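Local atomic coordinates of lipoprotein (Mycoplasma mycoides subsp. capri, PDB entry 7ADK), a protein that probably acts as a protease, a lipoprotein presumably tethered to the membrane, with a peptidase region of the chymotrypsin-like PA clan. Residues Met429-Glu434 / Lys836-Gln841; Ala502-Phe507 / Ile542-Phe547; Asp809-Gly814 / Lys822-Val827. All coordinates share one frame; numbering follows the deposited sequence.

Contact 1: residues Met429-Glu434 / Lys836-Gln841; sequences MDYLDE and KSALFQ
Asp430 shows how one buried carboxylate can hold a turn of chain against the edge of a sheet. Its CG lies anti to the backbone N (chi1 -166°), which carries the two oxygens across to the segment 836-841. Asp430 OD1 accepts from Leu839 N at 3.0 Å, and Asp430 OD2 from Ser837 OG at 2.7 Å; both donors approach from above the carboxylate plane. OD2 also bonds the hydroxyl of Tyr824, so the probable negative charge lies among several polar partners although it is buried. Between these two grips runs a backbone bond, Ala838 N to Tyr431 O (3.0 Å), with the donor in the carbonyl plane. The same alanine presents its methyl to the phenol of Tyr431: CB sits over the centre of the ring, 3.6 Å from the centroid and 6° from the ring normal, a CH-pi contact. Beside Asp430, Leu839 lays CG against Met429 O at 3.8 Å.

The opposite end is looser. Asp433 N does reach Lys836 O at 3.0 Å, but from well above the carbonyl plane, and the Lys836 side chain leads away into an exposed setting. The Asp433 side chain bonds outside the contact, OD1 accepting from Gly437 N.

In the fold, the short strand 836-837 borders strand 421-433 antiparallel, with Leu432 and Ser837 as a non-hydrogen-bonded pair. Along its other edge, strand 421-433 meets strand 442-447, where Met429 and Asp430 both face Tyr444 in a classic beta bulge, while Met828 of helix 824-831 packs on Asp430, Leu432 and Ser837.

Contact 2: residues Ala502-Phe507 / Ile542-Phe547; sequences AVTAIF and IVEVDF
With CG anti to the backbone N (chi1 179°) and an extended chain beyond it, Glu544 reaches out alongside the neighbouring strand, where Ile506, its chi1 at -92°, crosses it obliquely. The pair belongs to two antiparallel strands, 503-507 and 541-546, paired in a ladder that ends in a classic beta bulge, within the sheet of the peptidase region, which is consistent with the beta-rich PA-clan fold. Ile506 and Phe507 both face Ile542 there: Ile542 O takes a nearly axial bond from Ile506 N at 2.8 Å and a weak one from Phe507 N. Before the bulge the ladder is regular, Thr504 and Glu544 exchanging both backbone bonds as a hydrogen-bonded pair, and Asp546 N reaching Ala502 O at 3.1 Å.

The two faces differ in chemistry. One carries Val503, Ala505, Val543 and Val545; Val503 CG1 meets Val543 CG1 at 4.0 Å, and its CG2 lies beside Val545 CG1, a hydrophobic patch that Phe462 of strand 461-467 helps to cover. On the other face Ile506 CD1 runs along the Glu544 chain from CB to the carboxylate. The buried Glu544 OE2 is bonded by the hydroxyls of Tyr832 and Tyr444, which probably steady its charge. At the bulged end, Phe507 places its CG anti to the backbone N, and Ile542 CD1 comes to the edge of the ring, near its plane, 3.8 Å from Phe507 CD2.

Contact 3: residues Asp809-Gly814 / Lys822-Val827; sequences DLIYGG and KSYREV
Three successive carbonyls of one loop, those of Leu810, Ile811 and Tyr812, are all taken up by two neighbouring residues at the start of a helix. Tyr824 N donates to Leu810 O at 3.0 Å from above the carbonyl plane; one residue on, Arg825 N donates to Ile811 O at 3.1 Å, this time within the plane. The third carbonyl goes to the side chain. Arg825 leaves the backbone with CG anti to N (chi1 -175°) and bends at chi3 (57°), which turns the guanidinium side-on to Tyr812 O. Arg825 NE reaches Tyr812 O at 2.8 Å on a lone pair and NH2 at 3.0 Å, the oxygen lying nearly in the guanidinium plane, so the rotation of the group is fixed. Its NH1 makes a salt bridge with Asp846 and a hydrogen bond to Phe844 O.

The loop is itself braced. Asp809 OD1 accepts from Ile811 N and from Tyr812 N, both at 2.9 Å, an Asx turn and, with the second bond, an Asx motif, while OD2 makes a salt bridge with Arg790 of strand 783-792. Having no side chain, Gly813 can bring CA to 3.2 Å from Ser823 OG; its phi is positive (73°). That serine occupies the N-cap position without making a capping bond; its hydroxyl donates instead to Glu826 OE2, an oxygen that also accepts from Lys822 N.

The whole is a helix N-terminus whose first amides are satisfied from outside the helix, by carbonyls of a loop that opens with an Asx turn and leads out of strand 807-809.

In the fold
Helix 824-831 ties the three together. Contact 3 fixes its start; contacts 1 and 2 belong to one antiparallel sheet, in which strands 421-433 and 541-546 both pair with strand 442-447, and the helix packs on both. Aromatic side chains fill the joints: Phe507 reaches the backbone of Leu810 and Ser823, the Tyr824 ring meets Ile542, and Phe840 packs on Tyr812. All three are largely buried, but contact 1 has an exposed end at Lys836. Their chemistry follows their place: backbone ladder and valines in contact 2, a carboxylate gripping a turn at the sheet edge in contact 1, and carbonyls meeting helix amides and a guanidinium in contact 3.

Contact 1: residues Met429-Glu434 / Lys836-Gln841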
loop_
_atom_site.group_PDB
_atom_site.type_symbol
_atom_site.label_atom_id
_atom_site.label_comp_id
_atom_site.label_asym_id
_atom_site.label_seq_id
_atom_site.Cartn_x
_atom_site.Cartn_y
_atom_site.Cartn_z
ATOM N N MET B 429 11.667 -16.828 21.756
ATOM C CA MET B 429 11.074 -17.594 22.846
ATOM C C MET B 429 12.002 -17.756 24.042
ATOM O O MET B 429 11.541 -17.703 25.174
ATOM C CB MET B 429 10.505 -18.917 22.339
ATOM C CG MET B 429 11.516 -20.022 22.038
ATOM S SD MET B 429 10.808 -21.684 22.081
ATOM C CE MET B 429 9.915 -21.657 20.534
ATOM N N ASP B 430 13.308 -17.902 23.837
ATOM C CA ASP B 430 14.231 -18.285 24.901
ATOM C C ASP B 430 15.663 -17.787 24.642
ATOM O O ASP B 430 16.017 -17.408 23.525
ATOM C CB ASP B 430 14.154 -19.811 25.069
ATOM C CG ASP B 430 14.779 -20.358 26.343
ATOM O OD1 ASP B 430 14.956 -19.597 27.302
ATOM O OD2 ASP B 430 15.096 -21.566 26.391
ATOM N N TYR B 431 16.498 -17.808 25.677
ATOM C CA TYR B 431 17.947 -17.663 25.578
ATOM C C TYR B 431 18.675 -18.530 26.609
ATOM O O TYR B 431 18.233 -18.676 27.743
ATOM C CB TYR B 431 18.373 -16.195 25.669
ATOM C CG TYR B 431 17.945 -15.409 26.892
ATOM C CD1 TYR B 431 18.646 -15.516 28.106
ATOM C CD2 TYR B 431 16.880 -14.501 26.782
ATOM C CE1 TYR B 431 18.297 -14.701 29.193
ATOM C CE2 TYR B 431 16.517 -13.693 27.866
ATOM C CZ TYR B 431 17.233 -13.785 29.070
ATOM O OH TYR B 431 16.864 -13.014 30.116
ATOM N N LEU B 432 19.824 -19.072 26.218
ATOM C CA LEU B 432 20.702 -19.834 27.097
ATOM C C LEU B 432 21.315 -18.873 28.115
ATOM O O LEU B 432 21.768 -17.798 27.737
ATOM C CB LEU B 432 21.748 -20.533 26.221
ATOM C CG LEU B 432 22.788 -21.382 26.950
ATOM C CD1 LEU B 432 22.187 -22.599 27.629
ATOM C CD2 LEU B 432 23.811 -21.872 25.946
ATOM N N ASP B 433 21.303 -19.213 29.398
ATOM C CA ASP B 433 21.656 -18.282 30.470
ATOM C C ASP B 433 22.943 -18.702 31.202
ATOM O O ASP B 433 22.909 -19.485 32.151
ATOM C CB ASP B 433 20.430 -18.095 31.376
ATOM C CG ASP B 433 20.600 -16.958 32.383
ATOM O OD1 ASP B 433 21.706 -16.405 32.491
ATOM O OD2 ASP B 433 19.607 -16.579 33.036
ATOM N N GLU B 434 24.096 -18.202 30.746
ATOM C CA GLU B 434 25.411 -18.499 31.342
ATOM C C GLU B 434 25.774 -17.541 32.498
ATOM O O GLU B 434 26.489 -17.914 33.415
ATOM C CB GLU B 434 26.517 -18.353 30.282
ATOM C CG GLU B 434 26.311 -19.144 28.980
ATOM C CD GLU B 434 25.731 -18.277 27.853
ATOM O OE1 GLU B 434 25.063 -17.258 28.133
ATOM O OE2 GLU B 434 25.983 -18.590 26.673
ATOM N N LYS B 836 21.277 -23.289 32.692
ATOM C CA LYS B 836 19.980 -22.593 32.832
ATOM C C LYS B 836 19.515 -21.945 31.516
ATOM O O LYS B 836 20.297 -21.778 30.585
ATOM C CB LYS B 836 20.073 -21.546 33.953
ATOM C CG LYS B 836 20.321 -22.163 35.338
ATOM C CD LYS B 836 20.463 -21.090 36.426
ATOM C CE LYS B 836 20.618 -21.663 37.843
ATOM N NZ LYS B 836 21.910 -22.339 38.043
ATOM N N SER B 837 18.244 -21.555 31.434
ATOM C CA SER B 837 17.620 -20.901 30.272
ATOM C C SER B 837 16.567 -19.890 30.726
ATOM O O SER B 837 16.065 -20.020 31.837
ATOM C CB SER B 837 16.940 -21.946 29.389
ATOM O OG SER B 837 17.237 -21.737 28.041
ATOM N N ALA B 838 16.154 -18.926 29.908
ATOM C CA ALA B 838 15.108 -17.977 30.292
ATOM C C ALA B 838 13.730 -18.636 30.551
ATOM O O ALA B 838 13.024 -18.223 31.469
ATOM C CB ALA B 838 15.026 -16.879 29.238
ATOM N N LEU B 839 13.351 -19.674 29.797
ATOM C CA LEU B 839 12.188 -20.528 30.090
ATOM C C LEU B 839 12.428 -21.576 31.191
ATOM O O LEU B 839 11.478 -22.044 31.807
ATOM C CB LEU B 839 11.739 -21.262 28.813
ATOM C CG LEU B 839 11.056 -20.405 27.749
ATOM C CD1 LEU B 839 10.716 -21.273 26.552
ATOM C CD2 LEU B 839 9.764 -19.789 28.240
ATOM N N PHE B 840 13.674 -21.960 31.433
ATOM C CA PHE B 840 14.076 -23.099 32.258
ATOM C C PHE B 840 15.102 -22.659 33.309
ATOM O O PHE B 840 16.257 -23.070 33.297
ATOM C CB PHE B 840 14.541 -24.254 31.352
ATOM C CG PHE B 840 13.469 -24.773 30.408
ATOM C CD1 PHE B 840 12.470 -25.629 30.895
ATOM C CD2 PHE B 840 13.435 -24.385 29.057
ATOM C CE1 PHE B 840 11.436 -26.066 30.053
ATOM C CE2 PHE B 840 12.403 -24.831 28.217
ATOM C CZ PHE B 840 11.399 -25.666 28.712
ATOM N N GLN B 841 14.712 -21.747 34.196
ATOM C CA GLN B 841 15.637 -21.063 35.116
ATOM C C GLN B 841 16.168 -21.954 36.249
ATOM O O GLN B 841 17.193 -21.650 36.848
ATOM C CB GLN B 841 14.982 -19.800 35.678
ATOM C CG GLN B 841 14.693 -18.772 34.588
ATOM C CD GLN B 841 13.866 -17.601 35.081
ATOM O OE1 GLN B 841 14.060 -17.060 36.158
ATOM N NE2 GLN B 841 12.915 -17.152 34.309
#

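Contact 2: residues Ala502-Phe507 / Ile542-Phe547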
loop_
_atom_site.group_PDB
_atom_site.type_symbol
_atom_site.label_atom_id
_atom_site.label_comp_id
_atom_site.label_asym_id
_atom_site.label_seq_id
_atom_site.Cartn_x
_atom_site.Cartn_y
_atom_site.Cartn_z
ATOM N N ALA B 502 26.668 -20.730 12.786
ATOM C CA ALA B 502 26.141 -19.715 13.698
ATOM C C ALA B 502 24.600 -19.711 13.834
ATOM O O ALA B 502 24.074 -19.228 14.837
ATOM C CB ALA B 502 26.670 -18.372 13.209
ATOM N N VAL B 503 23.872 -20.208 12.826
ATOM C CA VAL B 503 22.402 -20.337 12.803
ATOM C C VAL B 503 21.989 -21.788 12.554
ATOM O O VAL B 503 22.341 -22.356 11.526
ATOM C CB VAL B 503 21.779 -19.412 11.746
ATOM C CG1 VAL B 503 20.269 -19.559 11.657
ATOM C CG2 VAL B 503 22.069 -17.958 12.056
ATOM N N THR B 504 21.203 -22.394 13.448
ATOM C CA THR B 504 20.924 -23.846 13.443
ATOM C C THR B 504 19.455 -24.137 13.734
ATOM O O THR B 504 18.926 -23.637 14.716
ATOM C CB THR B 504 21.811 -24.550 14.492
ATOM O OG1 THR B 504 23.183 -24.324 14.276
ATOM C CG2 THR B 504 21.623 -26.060 14.543
ATOM N N ALA B 505 18.790 -25.006 12.970
ATOM C CA ALA B 505 17.499 -25.575 13.376
ATOM C C ALA B 505 17.710 -26.677 14.434
ATOM O O ALA B 505 18.321 -27.705 14.143
ATOM C CB ALA B 505 16.769 -26.096 12.140
ATOM N N ILE B 506 17.249 -26.476 15.667
ATOM C CA ILE B 506 17.528 -27.365 16.813
ATOM C C ILE B 506 16.434 -28.392 17.110
ATOM O O ILE B 506 16.749 -29.513 17.495
ATOM C CB ILE B 506 17.898 -26.498 18.033
ATOM C CG1 ILE B 506 19.412 -26.365 17.995
ATOM C CG2 ILE B 506 17.404 -27.004 19.367
ATOM C CD1 ILE B 506 20.022 -25.671 19.178
ATOM N N PHE B 507 15.165 -28.053 16.913
ATOM C CA PHE B 507 14.030 -28.952 17.094
ATOM C C PHE B 507 13.101 -28.853 15.885
ATOM O O PHE B 507 12.902 -27.758 15.384
ATOM C CB PHE B 507 13.340 -28.616 18.425
ATOM C CG PHE B 507 12.125 -29.447 18.789
ATOM C CD1 PHE B 507 12.195 -30.849 18.789
ATOM C CD2 PHE B 507 10.904 -28.828 19.108
ATOM C CE1 PHE B 507 11.057 -31.621 19.074
ATOM C CE2 PHE B 507 9.773 -29.600 19.411
ATOM C CZ PHE B 507 9.839 -30.998 19.374
ATOM N N ILE B 542 12.272 -24.952 16.061
ATOM C CA ILE B 542 12.952 -23.980 16.926
ATOM C C ILE B 542 14.385 -23.758 16.454
ATOM O O ILE B 542 15.183 -24.690 16.425
ATOM C CB ILE B 542 12.897 -24.391 18.406
ATOM C CG1 ILE B 542 11.462 -24.726 18.841
ATOM C CG2 ILE B 542 13.500 -23.284 19.284
ATOM C CD1 ILE B 542 11.356 -25.278 20.249
ATOM N N VAL B 543 14.713 -22.531 16.072
ATOM C CA VAL B 543 15.996 -22.122 15.500
ATOM C C VAL B 543 16.849 -21.394 16.531
ATOM O O VAL B 543 16.409 -20.453 17.177
ATOM C CB VAL B 543 15.774 -21.220 14.268
ATOM C CG1 VAL B 543 17.083 -20.608 13.747
ATOM C CG2 VAL B 543 15.104 -22.022 13.153
ATOM N N GLU B 544 18.094 -21.804 16.666
ATOM C CA GLU B 544 19.123 -21.142 17.461
ATOM C C GLU B 544 19.893 -20.126 16.611
ATOM O O GLU B 544 20.287 -20.419 15.484
ATOM C CB GLU B 544 20.036 -22.221 18.041
ATOM C CG GLU B 544 21.194 -21.696 18.893
ATOM C CD GLU B 544 22.132 -22.825 19.340
ATOM O OE1 GLU B 544 23.039 -23.183 18.559
ATOM O OE2 GLU B 544 22.006 -23.312 20.487
ATOM N N VAL B 545 20.130 -18.945 17.169
ATOM C CA VAL B 545 21.021 -17.929 16.617
ATOM C C VAL B 545 22.042 -17.514 17.674
ATOM O O VAL B 545 21.680 -17.037 18.749
ATOM C CB VAL B 545 20.225 -16.734 16.079
ATOM C CG1 VAL B 545 21.155 -15.739 15.417
ATOM C CG2 VAL B 545 19.174 -17.125 15.049
ATOM N N ASP B 546 23.331 -17.681 17.380
ATOM C CA ASP B 546 24.433 -17.339 18.287
ATOM C C ASP B 546 25.112 -16.036 17.850
ATOM O O ASP B 546 26.028 -16.029 17.029
ATOM C CB ASP B 546 25.390 -18.535 18.390
ATOM C CG ASP B 546 26.470 -18.404 19.475
ATOM O OD1 ASP B 546 26.699 -17.304 20.007
ATOM O OD2 ASP B 546 27.048 -19.453 19.831
ATOM N N PHE B 547 24.620 -14.896 18.364
ATOM C CA PHE B 547 25.105 -13.585 17.927
ATOM C C PHE B 547 26.566 -13.310 18.318
ATOM O O PHE B 547 27.240 -12.544 17.632
ATOM C CB PHE B 547 24.201 -12.482 18.475
ATOM C CG PHE B 547 22.796 -12.495 17.918
ATOM C CD1 PHE B 547 22.593 -12.162 16.562
ATOM C CD2 PHE B 547 21.710 -12.833 18.735
ATOM C CE1 PHE B 547 21.292 -12.175 16.030
ATOM C CE2 PHE B 547 20.405 -12.833 18.205
ATOM C CZ PHE B 547 20.208 -12.509 16.853
#

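Contact 3: residues Asp809-Gly814 / Lys822-Val827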
loop_
_atom_site.group_PDB
_atom_site.type_symbol
_atom_site.label_atom_id
_atom_site.label_comp_id
_atom_site.label_asym_id
_atom_site.label_seq_id
_atom_site.Cartn_x
_atom_site.Cartn_y
_atom_site.Cartn_z
ATOM N N ASP B 809 3.036 -32.486 24.956
ATOM C CA ASP B 809 3.533 -31.119 24.995
ATOM C C ASP B 809 4.901 -31.087 24.317
ATOM O O ASP B 809 5.825 -31.766 24.760
ATOM C CB ASP B 809 3.546 -30.641 26.447
ATOM C CG ASP B 809 3.905 -29.167 26.612
ATOM O OD1 ASP B 809 4.716 -28.648 25.816
ATOM O OD2 ASP B 809 3.376 -28.555 27.563
ATOM N N LEU B 810 5.029 -30.361 23.211
ATOM C CA LEU B 810 6.263 -30.310 22.423
ATOM C C LEU B 810 7.224 -29.174 22.821
ATOM O O LEU B 810 8.295 -29.052 22.240
ATOM C CB LEU B 810 6.002 -30.532 20.916
ATOM C CG LEU B 810 4.881 -29.761 20.221
ATOM C CD1 LEU B 810 5.210 -28.287 20.188
ATOM C CD2 LEU B 810 4.677 -30.278 18.814
ATOM N N ILE B 811 6.924 -28.443 23.898
ATOM C CA ILE B 811 7.844 -27.526 24.587
ATOM C C ILE B 811 8.382 -28.164 25.881
ATOM O O ILE B 811 9.586 -28.154 26.112
ATOM C CB ILE B 811 7.156 -26.168 24.839
ATOM C CG1 ILE B 811 6.653 -25.506 23.542
ATOM C CG2 ILE B 811 8.037 -25.200 25.630
ATOM C CD1 ILE B 811 7.715 -25.009 22.585
ATOM N N TYR B 812 7.517 -28.763 26.712
ATOM C CA TYR B 812 7.911 -29.332 28.015
ATOM C C TYR B 812 8.095 -30.857 28.038
ATOM O O TYR B 812 8.817 -31.350 28.906
ATOM C CB TYR B 812 6.930 -28.887 29.105
ATOM C CG TYR B 812 7.002 -27.421 29.469
ATOM C CD1 TYR B 812 7.868 -26.995 30.485
ATOM C CD2 TYR B 812 6.213 -26.485 28.784
ATOM C CE1 TYR B 812 7.938 -25.634 30.826
ATOM C CE2 TYR B 812 6.271 -25.126 29.126
ATOM C CZ TYR B 812 7.124 -24.698 30.161
ATOM O OH TYR B 812 7.164 -23.400 30.533
ATOM N N GLY B 813 7.505 -31.601 27.102
ATOM C CA GLY B 813 7.528 -33.061 27.076
ATOM C C GLY B 813 6.630 -33.713 28.133
ATOM O O GLY B 813 5.839 -33.056 28.805
ATOM N N GLY B 814 6.765 -35.025 28.294
ATOM C CA GLY B 814 6.176 -35.770 29.413
ATOM C C GLY B 814 4.668 -36.006 29.336
ATOM O O GLY B 814 4.045 -36.296 30.354
ATOM N N LYS B 822 11.550 -35.735 22.364
ATOM C CA LYS B 822 10.945 -35.032 21.221
ATOM C C LYS B 822 10.135 -33.807 21.690
ATOM O O LYS B 822 8.953 -33.663 21.384
ATOM C CB LYS B 822 10.102 -36.026 20.398
ATOM C CG LYS B 822 10.875 -36.999 19.494
ATOM C CD LYS B 822 11.441 -36.348 18.232
ATOM C CE LYS B 822 11.973 -37.380 17.251
ATOM N NZ LYS B 822 12.292 -36.825 15.925
ATOM N N SER B 823 10.765 -32.942 22.475
ATOM C CA SER B 823 10.244 -31.641 22.893
ATOM C C SER B 823 11.405 -30.691 23.153
ATOM O O SER B 823 12.526 -31.139 23.362
ATOM C CB SER B 823 9.356 -31.768 24.124
ATOM O OG SER B 823 10.063 -32.284 25.221
ATOM N N TYR B 824 11.158 -29.381 23.143
ATOM C CA TYR B 824 12.200 -28.364 23.269
ATOM C C TYR B 824 13.115 -28.563 24.486
ATOM O O TYR B 824 14.338 -28.543 24.359
ATOM C CB TYR B 824 11.528 -26.988 23.314
ATOM C CG TYR B 824 12.486 -25.827 23.468
ATOM C CD1 TYR B 824 13.625 -25.727 22.649
ATOM C CD2 TYR B 824 12.273 -24.872 24.473
ATOM C CE1 TYR B 824 14.562 -24.711 22.855
ATOM C CE2 TYR B 824 13.219 -23.860 24.686
ATOM C CZ TYR B 824 14.370 -23.791 23.891
ATOM O OH TYR B 824 15.319 -22.867 24.137
ATOM N N ARG B 825 12.539 -28.814 25.667
ATOM C CA ARG B 825 13.274 -29.028 26.912
ATOM C C ARG B 825 14.234 -30.203 26.831
ATOM O O ARG B 825 15.402 -30.076 27.167
ATOM C CB ARG B 825 12.258 -29.234 28.037
ATOM C CG ARG B 825 12.947 -29.333 29.406
ATOM C CD ARG B 825 11.983 -29.653 30.549
ATOM N NE ARG B 825 11.250 -30.901 30.296
ATOM C CZ ARG B 825 11.706 -32.131 30.372
ATOM N NH1 ARG B 825 12.876 -32.426 30.824
ATOM N NH2 ARG B 825 10.971 -33.109 29.966
ATOM N N GLU B 826 13.755 -31.360 26.408
ATOM C CA GLU B 826 14.563 -32.584 26.443
ATOM C C GLU B 826 15.562 -32.690 25.276
ATOM O O GLU B 826 16.568 -33.381 25.389
ATOM C CB GLU B 826 13.658 -33.806 26.639
ATOM C CG GLU B 826 12.772 -34.146 25.451
ATOM C CD GLU B 826 11.503 -34.937 25.815
ATOM O OE1 GLU B 826 11.421 -35.540 26.908
ATOM O OE2 GLU B 826 10.576 -34.945 24.970
ATOM N N VAL B 827 15.336 -31.947 24.189
ATOM C CA VAL B 827 16.356 -31.636 23.178
ATOM C C VAL B 827 17.427 -30.713 23.753
ATOM O O VAL B 827 18.622 -30.971 23.620
ATOM C CB VAL B 827 15.700 -31.022 21.938
ATOM C CG1 VAL B 827 16.689 -30.400 20.987
ATOM C CG2 VAL B 827 14.917 -32.074 21.177
#